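Local coordinates for protein xyloglucan-specific endo-beta-1,4-glucanase BoGH5A (Bacteroides ovatus, PDB 3ZMR) that cuts the β-1,4-glucan backbone of xyloglucan internally, with retention of the anomeric configuration, releasing xyloglucan oligosaccharides, at residues A[29-34]-A[53-58]; A[42-47]-A[60-65]; A[73-78]-A[87-92]; A[92-97]-A[324-329]; A[225-230]-A[274-279]. One frame throughout, in Å; residues are numbered along the deposited sequence.

Contact 1 (A[29-34]-A[53-58]); sequences QIDGPA and EGKQYV
Gly54 O is gripped twice, by the backbone N-H of Gly32 and by the indole NE1 of Trp36. Gly32 N lies 3.0 Å from Gly54 O and stands 62° out of the carbonyl plane. The site closes one end of the antiparallel pair of strands 24-31 and 55-62, in the three-stranded sheet of the immunoglobulin-like BACON β-sandwich. Gly54, with positive phi, sends its own N back to Pro33 O (2.9 Å), while Ile30 and Gln56 form a hydrogen-bonded pair whose shorter bond, Gln56 N to Ile30 O, is 2.9 Å.

On the face carrying Gln29, Asp31, Lys55 and Tyr57, the Gln29 amide lies almost parallel to the Tyr57 ring (7°), with NE2 over a ring face, 3.7 Å from CZ. Gln29 NE2 also donates to water 1 (2.8 Å), which in turn donates to Lys55 O. Lys55 is fully extended; its CE reaches to 3.5 Å from Gln29 OE1, but its NZ stays 4.2 Å from Asp31 OD2, too far for a salt bridge. On the other face, Trp36 of strand 36-40 packs against Ile30 and Val58, whose CG1 and CG2 respectively meet at 3.8 Å.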
# COMPACT_ATOMS: atom_id res chain seq x y z
N GLN A 29 11.11 -8.11 -36.85
CA GLN A 29 11.62 -9.20 -37.69
C GLN A 29 12.95 -8.81 -38.31
O GLN A 29 13.10 -7.75 -38.90
CB GLN A 29 10.59 -9.61 -38.75
CG GLN A 29 10.92 -10.91 -39.47
CD GLN A 29 9.83 -11.34 -40.43
OE1 GLN A 29 9.41 -10.57 -41.30
NE2 GLN A 29 9.38 -12.58 -40.30
N ILE A 30 13.90 -9.72 -38.19
CA ILE A 30 15.22 -9.63 -38.81
C ILE A 30 15.26 -10.63 -39.98
O ILE A 30 15.02 -11.81 -39.79
CB ILE A 30 16.35 -9.99 -37.82
CG1 ILE A 30 16.25 -9.15 -36.53
CG2 ILE A 30 17.72 -9.87 -38.49
CD1 ILE A 30 16.12 -7.65 -36.74
N ASP A 31 15.54 -10.16 -41.19
CA ASP A 31 15.66 -11.03 -42.37
C ASP A 31 17.13 -11.12 -42.75
O ASP A 31 17.62 -10.38 -43.59
CB ASP A 31 14.82 -10.46 -43.52
CG ASP A 31 14.63 -11.43 -44.67
OD1 ASP A 31 15.19 -12.54 -44.65
OD2 ASP A 31 13.90 -11.08 -45.63
N GLY A 32 17.82 -12.06 -42.11
CA GLY A 32 19.28 -12.12 -42.24
C GLY A 32 19.88 -13.41 -42.79
O GLY A 32 19.17 -14.35 -43.11
N PRO A 33 21.21 -13.45 -42.88
CA PRO A 33 21.92 -14.62 -43.44
C PRO A 33 22.08 -15.74 -42.42
O PRO A 33 21.40 -15.74 -41.39
CB PRO A 33 23.27 -14.03 -43.85
CG PRO A 33 23.48 -12.91 -42.89
CD PRO A 33 22.13 -12.34 -42.58
N ALA A 34 22.98 -16.67 -42.73
CA ALA A 34 23.22 -17.86 -41.90
C ALA A 34 23.57 -17.52 -40.46
O ALA A 34 23.26 -18.28 -39.53
CB ALA A 34 24.31 -18.73 -42.52
N GLU A 53 20.01 -16.54 -36.84
CA GLU A 53 20.07 -17.15 -38.16
C GLU A 53 18.77 -16.88 -38.89
O GLU A 53 17.67 -16.99 -38.32
CB GLU A 53 20.25 -18.67 -38.10
CG GLU A 53 21.07 -19.20 -36.95
CD GLU A 53 20.89 -20.69 -36.80
OE1 GLU A 53 20.88 -21.39 -37.84
OE2 GLU A 53 20.75 -21.14 -35.65
N GLY A 54 18.89 -16.60 -40.17
CA GLY A 54 17.75 -16.51 -41.06
C GLY A 54 16.79 -15.41 -40.67
O GLY A 54 17.19 -14.35 -40.20
N LYS A 55 15.51 -15.73 -40.87
CA LYS A 55 14.43 -14.78 -40.75
C LYS A 55 13.69 -15.06 -39.44
O LYS A 55 12.95 -16.04 -39.30
CB LYS A 55 13.49 -14.91 -41.95
CG LYS A 55 12.46 -13.82 -42.08
CD LYS A 55 11.74 -13.97 -43.42
CE LYS A 55 10.75 -12.84 -43.65
NZ LYS A 55 10.21 -12.94 -45.03
N GLN A 56 13.94 -14.18 -38.47
CA GLN A 56 13.60 -14.39 -37.05
C GLN A 56 12.77 -13.29 -36.45
O GLN A 56 13.05 -12.11 -36.65
CB GLN A 56 14.92 -14.46 -36.26
CG GLN A 56 14.80 -14.76 -34.78
CD GLN A 56 14.26 -16.15 -34.54
OE1 GLN A 56 14.74 -17.12 -35.12
NE2 GLN A 56 13.25 -16.26 -33.69
N TYR A 57 11.78 -13.68 -35.64
CA TYR A 57 11.10 -12.73 -34.76
C TYR A 57 11.93 -12.48 -33.51
O TYR A 57 12.23 -13.43 -32.74
CB TYR A 57 9.69 -13.18 -34.40
CG TYR A 57 8.71 -13.03 -35.54
CD1 TYR A 57 8.49 -11.78 -36.16
CD2 TYR A 57 7.97 -14.11 -35.98
CE1 TYR A 57 7.58 -11.66 -37.18
CE2 TYR A 57 7.04 -13.98 -36.99
CZ TYR A 57 6.88 -12.74 -37.60
OH TYR A 57 5.95 -12.59 -38.64
N VAL A 58 12.30 -11.21 -33.31
CA VAL A 58 13.16 -10.79 -32.22
C VAL A 58 12.40 -9.75 -31.40
O VAL A 58 11.76 -8.85 -31.96
CB VAL A 58 14.48 -10.15 -32.74
CG1 VAL A 58 15.34 -9.58 -31.60
CG2 VAL A 58 15.27 -11.20 -33.52
O HOH W 1 10.37 -14.47 -38.51

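Contact 2 (A[42-47]-A[60-65]); sequences ESWCKS and ITVEAN
Glu63 runs alongside Trp44 from CB to OE1. Its CB and CG rest near Trp44 O, CD lies 3.9 Å from Trp44 CA, and OE1 comes to 3.6 Å from Trp44 CB. Water 3 donates to OE1 and bonds Ser43 OG; OE2 turns to water 2, which donates to it (2.8 Å) and to Ser43 O. The carboxylate is thus tied through two waters to the type I turn of residues 42-45, while Glu63 N donates to Trp44 O at 2.9 Å. Trp44 CG stands between the backbone N and the carbonyl carbon (chi1 55°), and the indole beyond it meets Val62 CG1 in its plane, CZ3 to CG1 3.9 Å; Glu42 CB and Cys45 CB lie over one face, and Arg71 makes a cation-pi contact.

Farther along, Lys46 and Thr61 form a hydrogen-bonded pair. Ile60 CG2 touches Cys45 SG at 3.9 Å and its CD1 meets Ser47 CB at 4.1 Å; an alanine in place of Ile60 would probably open a gap beside Cys45 SG and leave Ser47 CB without its CD1 neighbour. Strand 55-62 runs between strands 24-31 and 45-47, and its Ile60 and Val62 face inward onto Phe19 of strand 16-19, as Cys45 does onto Val75 and Val89 of strands 71-78 and 85-91.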
# COMPACT_ATOMS: atom_id res chain seq x y z
N GLU A 42 22.29 0.50 -24.55
CA GLU A 42 21.85 0.86 -23.18
C GLU A 42 21.27 -0.36 -22.47
O GLU A 42 20.54 -1.15 -23.07
CB GLU A 42 20.81 1.98 -23.19
CG GLU A 42 21.25 3.27 -23.87
CD GLU A 42 22.32 4.04 -23.10
OE1 GLU A 42 22.60 3.72 -21.92
OE2 GLU A 42 22.87 4.99 -23.69
N SER A 43 21.57 -0.49 -21.19
CA SER A 43 21.19 -1.65 -20.38
C SER A 43 19.68 -1.77 -20.20
O SER A 43 19.19 -2.86 -19.97
CB SER A 43 21.88 -1.62 -19.01
OG SER A 43 21.50 -0.48 -18.26
N TRP A 44 18.96 -0.66 -20.34
CA TRP A 44 17.48 -0.67 -20.17
C TRP A 44 16.72 -1.12 -21.43
O TRP A 44 15.49 -1.29 -21.43
CB TRP A 44 16.94 0.70 -19.72
CG TRP A 44 17.32 1.88 -20.62
CD1 TRP A 44 18.39 2.73 -20.42
CD2 TRP A 44 16.70 2.30 -21.85
NE1 TRP A 44 18.44 3.66 -21.42
CE2 TRP A 44 17.44 3.43 -22.32
CE3 TRP A 44 15.58 1.87 -22.59
CZ2 TRP A 44 17.11 4.11 -23.49
CZ3 TRP A 44 15.25 2.56 -23.78
CH2 TRP A 44 16.01 3.68 -24.19
N CYS A 45 17.45 -1.28 -22.52
CA CYS A 45 16.94 -1.75 -23.78
C CYS A 45 17.59 -3.10 -24.10
O CYS A 45 18.81 -3.22 -24.23
CB CYS A 45 17.24 -0.73 -24.88
SG CYS A 45 16.63 -1.19 -26.51
N LYS A 46 16.76 -4.14 -24.16
CA LYS A 46 17.25 -5.50 -24.36
C LYS A 46 16.68 -6.13 -25.63
O LYS A 46 15.53 -5.93 -25.98
CB LYS A 46 16.95 -6.39 -23.14
CG LYS A 46 17.80 -6.08 -21.90
CD LYS A 46 19.30 -6.28 -22.16
CE LYS A 46 20.13 -5.93 -20.93
NZ LYS A 46 21.56 -5.73 -21.28
N SER A 47 17.52 -6.90 -26.29
CA SER A 47 17.14 -7.80 -27.38
C SER A 47 16.97 -9.21 -26.84
O SER A 47 17.78 -9.68 -26.04
CB SER A 47 18.19 -7.82 -28.49
OG SER A 47 17.88 -8.77 -29.49
N ILE A 60 12.30 -6.63 -28.79
CA ILE A 60 12.99 -5.50 -28.17
C ILE A 60 12.16 -5.09 -26.95
O ILE A 60 10.97 -4.79 -27.09
CB ILE A 60 13.17 -4.31 -29.15
CG1 ILE A 60 13.93 -4.76 -30.42
CG2 ILE A 60 13.90 -3.16 -28.46
CD1 ILE A 60 15.32 -5.36 -30.18
N THR A 61 12.79 -5.13 -25.78
CA THR A 61 12.13 -4.92 -24.50
C THR A 61 12.79 -3.76 -23.75
O THR A 61 14.02 -3.67 -23.66
CB THR A 61 12.16 -6.20 -23.63
OG1 THR A 61 11.67 -7.30 -24.41
CG2 THR A 61 11.29 -6.05 -22.36
N VAL A 62 11.97 -2.87 -23.23
CA VAL A 62 12.46 -1.77 -22.42
C VAL A 62 12.00 -1.93 -20.98
O VAL A 62 10.87 -2.36 -20.71
CB VAL A 62 12.03 -0.38 -22.97
CG1 VAL A 62 12.58 -0.16 -24.39
CG2 VAL A 62 10.51 -0.18 -22.92
N GLU A 63 12.89 -1.53 -20.09
CA GLU A 63 12.54 -1.37 -18.68
C GLU A 63 11.66 -0.14 -18.52
O GLU A 63 11.66 0.77 -19.34
CB GLU A 63 13.81 -1.21 -17.84
CG GLU A 63 14.65 -2.46 -17.75
CD GLU A 63 15.96 -2.27 -17.00
OE1 GLU A 63 16.33 -1.11 -16.68
OE2 GLU A 63 16.64 -3.29 -16.74
N ALA A 64 10.91 -0.11 -17.43
CA ALA A 64 10.13 1.08 -17.08
C ALA A 64 11.07 2.28 -16.97
O ALA A 64 12.19 2.15 -16.47
CB ALA A 64 9.40 0.87 -15.76
N ASN A 65 10.62 3.43 -17.48
CA ASN A 65 11.41 4.66 -17.41
C ASN A 65 10.97 5.53 -16.21
O ASN A 65 10.01 6.25 -16.32
CB ASN A 65 11.29 5.46 -18.70
CG ASN A 65 12.15 6.73 -18.69
OD1 ASN A 65 13.00 6.89 -17.82
ND2 ASN A 65 11.92 7.61 -19.65
O HOH W 2 16.96 -4.38 -19.33
O HOH W 3 19.19 -0.93 -16.64
O HOH W 4 13.68 -8.62 -25.45

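Contact 3 (A[73-78]-A[87-92]); sequences ATVTVS and INVKQS
The flat carboxamide of Asn88 is met across the contact by Thr74, whose methyl CG2 lies 4.2 Å from OD1; no aromatic ring takes part. Water 5 donates to Asn88 OD1 (2.9 Å) and to Ala73 O, tying the carboxamide to the opposite backbone, and Asn88 ND2 is hydrogen-bonded to Asn16 OD1. The amide is therefore held at both its oxygen and its nitrogen.

Thr74 and Asn88 are a non-hydrogen-bonded pair, flanked by two hydrogen-bonded ones. Ala73 and Val89 exchange two backbone bonds, as do Val75 and Ile87, where Ile87 N to Val75 O is 2.7 Å. Between them Thr74 CA makes a bent C-H···O contact with Ile87 O, 3.2 Å away.

The other face is apolar. Val75 CG2 meets Val89 CG2 at 3.9 Å; in both valines this methyl is anti to the carbonyl carbon. Val75 CB and Ile87 CB stand 4.1 Å apart, and Val77 CG2 reaches Ile87 CD1 at 4.3 Å. Ala73, Val75 and Val89 also pack on Cys45 of strand 45-47, in the opposing sheet. The whole is an antiparallel β-hairpin with one polar face and one face buried in the core between two sheets, as expected in the immunoglobulin-like sandwich of a BACON domain.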
# COMPACT_ATOMS: atom_id res chain seq x y z
N ALA A 73 18.18 4.98 -27.21
CA ALA A 73 19.17 3.92 -27.38
C ALA A 73 19.22 3.52 -28.85
O ALA A 73 18.40 3.95 -29.69
CB ALA A 73 18.79 2.73 -26.53
N THR A 74 20.22 2.71 -29.16
CA THR A 74 20.24 2.03 -30.46
C THR A 74 20.31 0.52 -30.27
O THR A 74 20.72 0.02 -29.22
CB THR A 74 21.42 2.48 -31.35
OG1 THR A 74 22.65 2.19 -30.68
CG2 THR A 74 21.34 3.96 -31.64
N VAL A 75 19.85 -0.17 -31.31
CA VAL A 75 19.98 -1.62 -31.45
C VAL A 75 20.71 -1.84 -32.77
O VAL A 75 20.26 -1.39 -33.84
CB VAL A 75 18.59 -2.30 -31.48
CG1 VAL A 75 18.73 -3.80 -31.70
CG2 VAL A 75 17.83 -2.03 -30.18
N THR A 76 21.84 -2.53 -32.69
CA THR A 76 22.71 -2.76 -33.84
C THR A 76 22.65 -4.20 -34.27
O THR A 76 22.98 -5.11 -33.49
CB THR A 76 24.15 -2.37 -33.49
OG1 THR A 76 24.17 -0.97 -33.24
CG2 THR A 76 25.13 -2.68 -34.64
N VAL A 77 22.21 -4.39 -35.50
CA VAL A 77 22.17 -5.72 -36.14
C VAL A 77 23.35 -5.81 -37.12
O VAL A 77 23.52 -4.95 -37.97
CB VAL A 77 20.85 -5.96 -36.89
CG1 VAL A 77 20.73 -7.42 -37.28
CG2 VAL A 77 19.65 -5.51 -36.03
N SER A 78 24.13 -6.88 -37.01
CA SER A 78 25.33 -7.01 -37.83
C SER A 78 25.52 -8.41 -38.39
O SER A 78 25.03 -9.39 -37.83
CB SER A 78 26.55 -6.59 -37.02
OG SER A 78 26.74 -7.41 -35.90
N ILE A 87 19.02 0.45 -35.45
CA ILE A 87 17.65 0.83 -35.13
C ILE A 87 17.65 1.85 -33.98
O ILE A 87 18.35 1.69 -33.00
CB ILE A 87 16.86 -0.44 -34.70
CG1 ILE A 87 16.76 -1.44 -35.86
CG2 ILE A 87 15.49 -0.07 -34.12
CD1 ILE A 87 16.35 -2.85 -35.45
N ASN A 88 16.86 2.91 -34.14
CA ASN A 88 16.66 3.89 -33.07
C ASN A 88 15.54 3.40 -32.13
O ASN A 88 14.53 2.89 -32.60
CB ASN A 88 16.24 5.25 -33.64
CG ASN A 88 17.37 5.96 -34.40
OD1 ASN A 88 18.48 6.12 -33.89
ND2 ASN A 88 17.07 6.36 -35.64
N VAL A 89 15.77 3.59 -30.83
CA VAL A 89 14.77 3.37 -29.78
C VAL A 89 14.62 4.62 -28.93
O VAL A 89 15.60 5.14 -28.37
CB VAL A 89 15.17 2.18 -28.87
CG1 VAL A 89 14.14 1.97 -27.76
CG2 VAL A 89 15.32 0.92 -29.71
N LYS A 90 13.38 5.09 -28.83
CA LYS A 90 13.05 6.26 -28.00
C LYS A 90 11.98 5.82 -27.01
O LYS A 90 10.97 5.23 -27.39
CB LYS A 90 12.51 7.41 -28.85
CG LYS A 90 12.21 8.68 -28.06
CD LYS A 90 11.69 9.80 -28.96
CE LYS A 90 12.73 10.26 -29.96
NZ LYS A 90 12.18 11.32 -30.85
N GLN A 91 12.21 6.15 -25.75
CA GLN A 91 11.27 5.88 -24.68
C GLN A 91 10.89 7.18 -23.95
O GLN A 91 11.76 7.90 -23.47
CB GLN A 91 11.83 4.87 -23.69
CG GLN A 91 10.80 4.49 -22.64
CD GLN A 91 11.26 3.44 -21.65
OE1 GLN A 91 12.45 3.33 -21.33
NE2 GLN A 91 10.29 2.69 -21.09
N SER A 92 9.59 7.45 -23.87
CA SER A 92 9.10 8.67 -23.25
C SER A 92 9.15 8.64 -21.73
O SER A 92 9.32 7.58 -21.11
CB SER A 92 7.72 9.07 -23.76
OG SER A 92 6.80 8.05 -23.57
O HOH W 5 18.45 6.47 -30.99

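Contact 4 (A[92-97]-A[324-329]); sequences SLYSVP and LDIVQN
Tyr94 lays its ring against the backbone of Leu324 and Asp325, joining the segment that leaves the last BACON strand, 85-91, to the (β/α)8 barrel. Residues 324-329 lie in the loop between helix 313-319 and strand 331-337, on the side of the barrel where its strands begin.

Ring contacts dominate. Tyr94 points its CB toward the loop, with CG anti to the backbone N (chi1 166°), and the ring takes peptide atoms over one face: Asp325 N sits 4.1 Å above its centre, Leu324 O nearer the rim. Asp325 O comes to 3.4 Å from Tyr94 CD2.

Three apolar contacts add to this. Leu324 CB touches Tyr94 CD1 at 3.6 Å, Ile326 CB meets the ring edge in its plane, 3.9 Å from CE2, and Val96 CG1 reaches Ile326 CB at 4.1 Å, the two side chains crossing at about a right angle.

No hydrogen bond spans the two segments; polar groups bond around them. Tyr94 OH is hydrogen-bonded to Asn290 OD1 of helix 275-293. Asp325 OD1, salt-bridged to Arg293 of the same helix, accepts Ile326 N at 2.8 Å on its anti side, 34° out of the carboxylate plane. On the backbone side of Tyr94, Ile326 CD1 ends 3.7 Å from Tyr94 O.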
# COMPACT_ATOMS: atom_id res chain seq x y z
N SER A 92 9.59 7.45 -23.87
CA SER A 92 9.10 8.67 -23.25
C SER A 92 9.15 8.64 -21.73
O SER A 92 9.32 7.58 -21.11
CB SER A 92 7.72 9.07 -23.76
OG SER A 92 6.80 8.05 -23.57
N LEU A 93 9.06 9.83 -21.14
CA LEU A 93 8.94 9.97 -19.69
C LEU A 93 7.52 9.61 -19.25
O LEU A 93 6.59 9.55 -20.06
CB LEU A 93 9.35 11.38 -19.24
CG LEU A 93 8.69 12.61 -19.85
CD1 LEU A 93 7.28 12.82 -19.36
CD2 LEU A 93 9.53 13.82 -19.51
N TYR A 94 7.35 9.40 -17.95
CA TYR A 94 6.02 9.05 -17.41
C TYR A 94 5.05 10.25 -17.50
O TYR A 94 5.42 11.38 -17.16
CB TYR A 94 6.11 8.59 -15.95
CG TYR A 94 4.77 8.53 -15.19
CD1 TYR A 94 4.01 7.42 -15.24
CD2 TYR A 94 4.30 9.61 -14.44
CE1 TYR A 94 2.82 7.31 -14.57
CE2 TYR A 94 3.09 9.55 -13.76
CZ TYR A 94 2.34 8.38 -13.83
OH TYR A 94 1.12 8.28 -13.17
N SER A 95 3.82 9.98 -17.94
CA SER A 95 2.76 10.97 -17.98
C SER A 95 1.48 10.35 -17.42
O SER A 95 1.27 9.13 -17.50
CB SER A 95 2.54 11.47 -19.42
OG SER A 95 2.07 10.43 -20.26
N VAL A 96 0.64 11.24 -16.89
CA VAL A 96 -0.62 10.88 -16.25
C VAL A 96 -1.74 10.82 -17.29
O VAL A 96 -1.68 11.50 -18.30
CB VAL A 96 -1.01 11.89 -15.11
CG1 VAL A 96 0.11 11.98 -14.09
CG2 VAL A 96 -1.35 13.30 -15.62
N PRO A 97 -2.78 9.99 -17.05
CA PRO A 97 -3.98 10.05 -17.92
C PRO A 97 -4.57 11.45 -18.01
O PRO A 97 -4.42 12.22 -17.09
CB PRO A 97 -4.99 9.11 -17.22
CG PRO A 97 -4.17 8.25 -16.31
CD PRO A 97 -2.96 9.05 -15.93
N LEU A 324 5.58 4.13 -10.97
CA LEU A 324 6.04 5.34 -11.61
C LEU A 324 5.16 6.50 -11.13
O LEU A 324 3.96 6.34 -10.89
CB LEU A 324 5.93 5.24 -13.14
CG LEU A 324 6.72 4.14 -13.83
CD1 LEU A 324 6.36 4.12 -15.32
CD2 LEU A 324 8.22 4.33 -13.63
N ASP A 325 5.74 7.66 -11.01
CA ASP A 325 5.02 8.84 -10.51
C ASP A 325 5.51 10.08 -11.28
O ASP A 325 6.56 10.06 -11.94
CB ASP A 325 5.22 8.95 -8.98
CG ASP A 325 4.18 9.84 -8.26
OD1 ASP A 325 3.28 10.45 -8.92
OD2 ASP A 325 4.24 9.87 -7.00
N ILE A 326 4.75 11.17 -11.17
CA ILE A 326 5.00 12.44 -11.85
C ILE A 326 5.73 13.44 -10.94
O ILE A 326 6.21 14.47 -11.41
CB ILE A 326 3.66 13.08 -12.32
CG1 ILE A 326 3.88 14.25 -13.30
CG2 ILE A 326 2.80 13.52 -11.11
CD1 ILE A 326 4.47 13.84 -14.62
N VAL A 327 5.83 13.12 -9.64
CA VAL A 327 6.57 13.88 -8.63
C VAL A 327 7.53 12.92 -7.95
O VAL A 327 7.29 11.71 -7.92
CB VAL A 327 5.69 14.56 -7.59
CG1 VAL A 327 4.99 15.77 -8.18
CG2 VAL A 327 4.72 13.55 -6.97
N GLN A 328 8.62 13.48 -7.42
CA GLN A 328 9.65 12.70 -6.75
C GLN A 328 9.31 12.54 -5.25
O GLN A 328 8.90 13.50 -4.59
CB GLN A 328 11.05 13.31 -6.90
CG GLN A 328 11.57 13.38 -8.33
CD GLN A 328 13.06 13.72 -8.43
OE1 GLN A 328 13.92 12.92 -8.06
NE2 GLN A 328 13.37 14.90 -8.95
N ASN A 329 9.47 11.30 -4.78
CA ASN A 329 9.54 11.01 -3.33
C ASN A 329 8.24 11.42 -2.59
O ASN A 329 8.30 12.08 -1.52
CB ASN A 329 10.77 11.68 -2.69
CG ASN A 329 12.06 11.26 -3.34
OD1 ASN A 329 12.88 12.12 -3.68
ND2 ASN A 329 12.25 9.99 -3.52

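Contact 5 (A[225-230]-A[274-279]); sequences PVDANK and TEENYR
This is a polar, partly buried contact between the starts of two successive helices of the (β/α)8 barrel, 227-248 and 275-293, with Asp227, Glu276, Asn277 and Arg279 as its main side chains. Arg279 grips the Asp227 carboxylate end-on with two nitrogens, NH1 to OD1 at 2.7 Å and NH2 to OD2 at 2.8 Å. Each oxygen offers its syn lone pair, and the carboxylate and guanidinium planes are only 15° apart, which fixes the rotation of both groups.

Glu276, with CG anti to the backbone N (chi1 171°) and the chain extended beyond, brings OE2 to 2.8 Å from Asp227 N, which it meets on its anti side. Water 6 donates to the same OE2 and accepts from Ala228 N, so this oxygen takes one backbone N-H directly and the next through water. It also lies 3.5 Å from Asp227 OD2; Arg279 is likely to offset the repulsion between these two acids. An alanine in place of Glu276 would probably leave the N-H of Asp227 without its acceptor and water 6 less firmly held.

Asn277 works in two directions. Its OD1 accepts Thr274 N (2.9 Å) while its own N donates to Thr274 OG1, a capping box at the helix start. Pro225 and Asn277 both pack on Tyr309 of a nearby loop. Asn277 ND2 reaches across to Pro225 O at 2.9 Å, the acceptor in the plane of the Asn277 amide, the donor 42° out of the Pro225 carbonyl plane, and Asn277 CA adds a C-H contact to that oxygen at 3.2 Å.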
# COMPACT_ATOMS: atom_id res chain seq x y z
N PRO A 225 -6.35 -10.91 -8.58
CA PRO A 225 -5.19 -10.30 -9.26
C PRO A 225 -4.68 -11.22 -10.38
O PRO A 225 -3.62 -11.81 -10.27
CB PRO A 225 -4.16 -10.15 -8.14
CG PRO A 225 -4.46 -11.31 -7.24
CD PRO A 225 -5.96 -11.47 -7.28
N VAL A 226 -5.51 -11.35 -11.41
CA VAL A 226 -5.24 -12.21 -12.56
C VAL A 226 -5.61 -11.45 -13.83
O VAL A 226 -6.47 -10.56 -13.81
CB VAL A 226 -6.02 -13.55 -12.48
CG1 VAL A 226 -5.58 -14.38 -11.27
CG2 VAL A 226 -7.52 -13.34 -12.46
N ASP A 227 -4.93 -11.79 -14.91
CA ASP A 227 -5.13 -11.11 -16.18
C ASP A 227 -6.58 -11.16 -16.66
O ASP A 227 -7.04 -10.21 -17.27
CB ASP A 227 -4.19 -11.66 -17.25
CG ASP A 227 -2.74 -11.24 -17.04
OD1 ASP A 227 -2.45 -10.06 -16.77
OD2 ASP A 227 -1.87 -12.11 -17.19
N ALA A 228 -7.30 -12.24 -16.35
CA ALA A 228 -8.70 -12.38 -16.79
C ALA A 228 -9.63 -11.33 -16.17
O ALA A 228 -10.66 -11.02 -16.72
CB ALA A 228 -9.21 -13.79 -16.51
N ASN A 229 -9.24 -10.79 -15.01
CA ASN A 229 -10.06 -9.80 -14.33
C ASN A 229 -9.42 -8.42 -14.25
O ASN A 229 -10.04 -7.47 -13.75
CB ASN A 229 -10.41 -10.28 -12.93
CG ASN A 229 -11.19 -11.57 -12.96
OD1 ASN A 229 -12.18 -11.69 -13.68
ND2 ASN A 229 -10.74 -12.54 -12.18
N LYS A 230 -8.20 -8.29 -14.76
CA LYS A 230 -7.44 -7.04 -14.62
C LYS A 230 -8.15 -5.82 -15.22
O LYS A 230 -8.19 -4.74 -14.61
CB LYS A 230 -6.04 -7.18 -15.22
CG LYS A 230 -5.24 -5.90 -15.32
CD LYS A 230 -3.81 -6.17 -15.81
CE LYS A 230 -3.11 -4.91 -16.31
NZ LYS A 230 -3.07 -3.81 -15.30
N THR A 274 1.55 -16.14 -7.60
CA THR A 274 2.31 -16.35 -8.83
C THR A 274 2.85 -15.02 -9.35
O THR A 274 2.43 -13.96 -8.89
CB THR A 274 1.38 -16.91 -9.91
OG1 THR A 274 0.38 -15.92 -10.22
CG2 THR A 274 0.71 -18.21 -9.44
N GLU A 275 3.74 -15.08 -10.33
CA GLU A 275 4.24 -13.87 -10.95
C GLU A 275 3.11 -13.03 -11.57
O GLU A 275 3.12 -11.77 -11.47
CB GLU A 275 5.39 -14.19 -11.91
CG GLU A 275 6.69 -14.59 -11.19
CD GLU A 275 7.17 -13.61 -10.10
OE1 GLU A 275 7.13 -12.36 -10.29
OE2 GLU A 275 7.63 -14.08 -9.04
N GLU A 276 2.11 -13.70 -12.13
CA GLU A 276 0.91 -13.02 -12.63
C GLU A 276 0.22 -12.22 -11.49
O GLU A 276 -0.13 -11.05 -11.67
CB GLU A 276 -0.08 -14.03 -13.24
CG GLU A 276 -1.43 -13.45 -13.57
CD GLU A 276 -2.43 -14.48 -14.09
OE1 GLU A 276 -2.26 -15.67 -13.80
OE2 GLU A 276 -3.40 -14.08 -14.76
N ASN A 277 0.03 -12.87 -10.34
CA ASN A 277 -0.60 -12.20 -9.22
C ASN A 277 0.16 -10.94 -8.78
O ASN A 277 -0.45 -9.87 -8.54
CB ASN A 277 -0.74 -13.10 -8.01
CG ASN A 277 -1.57 -14.36 -8.25
OD1 ASN A 277 -1.26 -15.38 -7.62
ND2 ASN A 277 -2.64 -14.31 -9.06
N TYR A 278 1.49 -11.03 -8.66
CA TYR A 278 2.29 -9.84 -8.29
C TYR A 278 2.24 -8.75 -9.35
O TYR A 278 2.16 -7.56 -9.03
CB TYR A 278 3.72 -10.22 -7.93
CG TYR A 278 3.84 -11.12 -6.74
CD1 TYR A 278 3.40 -10.74 -5.48
CD2 TYR A 278 4.40 -12.39 -6.87
CE1 TYR A 278 3.51 -11.58 -4.40
CE2 TYR A 278 4.53 -13.24 -5.79
CZ TYR A 278 4.05 -12.84 -4.55
OH TYR A 278 4.18 -13.64 -3.43
N ARG A 279 2.28 -9.13 -10.62
CA ARG A 279 2.20 -8.17 -11.70
C ARG A 279 0.88 -7.39 -11.68
O ARG A 279 0.87 -6.15 -11.79
CB ARG A 279 2.42 -8.86 -13.06
CG ARG A 279 2.27 -7.91 -14.25
CD ARG A 279 2.79 -8.51 -15.56
NE ARG A 279 2.28 -9.87 -15.76
CZ ARG A 279 1.03 -10.19 -16.07
NH1 ARG A 279 0.11 -9.25 -16.28
NH2 ARG A 279 0.70 -11.48 -16.21
O HOH W 6 -5.92 -14.76 -15.89
O HOH W 7 -0.42 -5.07 -14.28

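Overall arrangement
Contacts 1, 2 and 3 belong to the BACON sandwich: contacts 1 and 2 share strand 55-62, their centres 20 Å apart, and contact 3 lies in the facing sheet, its centre 10 Å from that of contact 2. Ser92 ends contact 3 and begins contact 4; its O is 3.0 Å from Asn65 ND2 of contact 2, while Asn65 O touches Leu324 CD2 (3.8 Å), so sandwich and barrel meet there. Helix 275-293 starts in contact 5 and packs on contact 4 farther along. From contact 5, the Pro225 side chain is about 11 Å from that of Glu262, the probable proton donor, and about 14 Å from a xylosyl unit of the bound heptasaccharide.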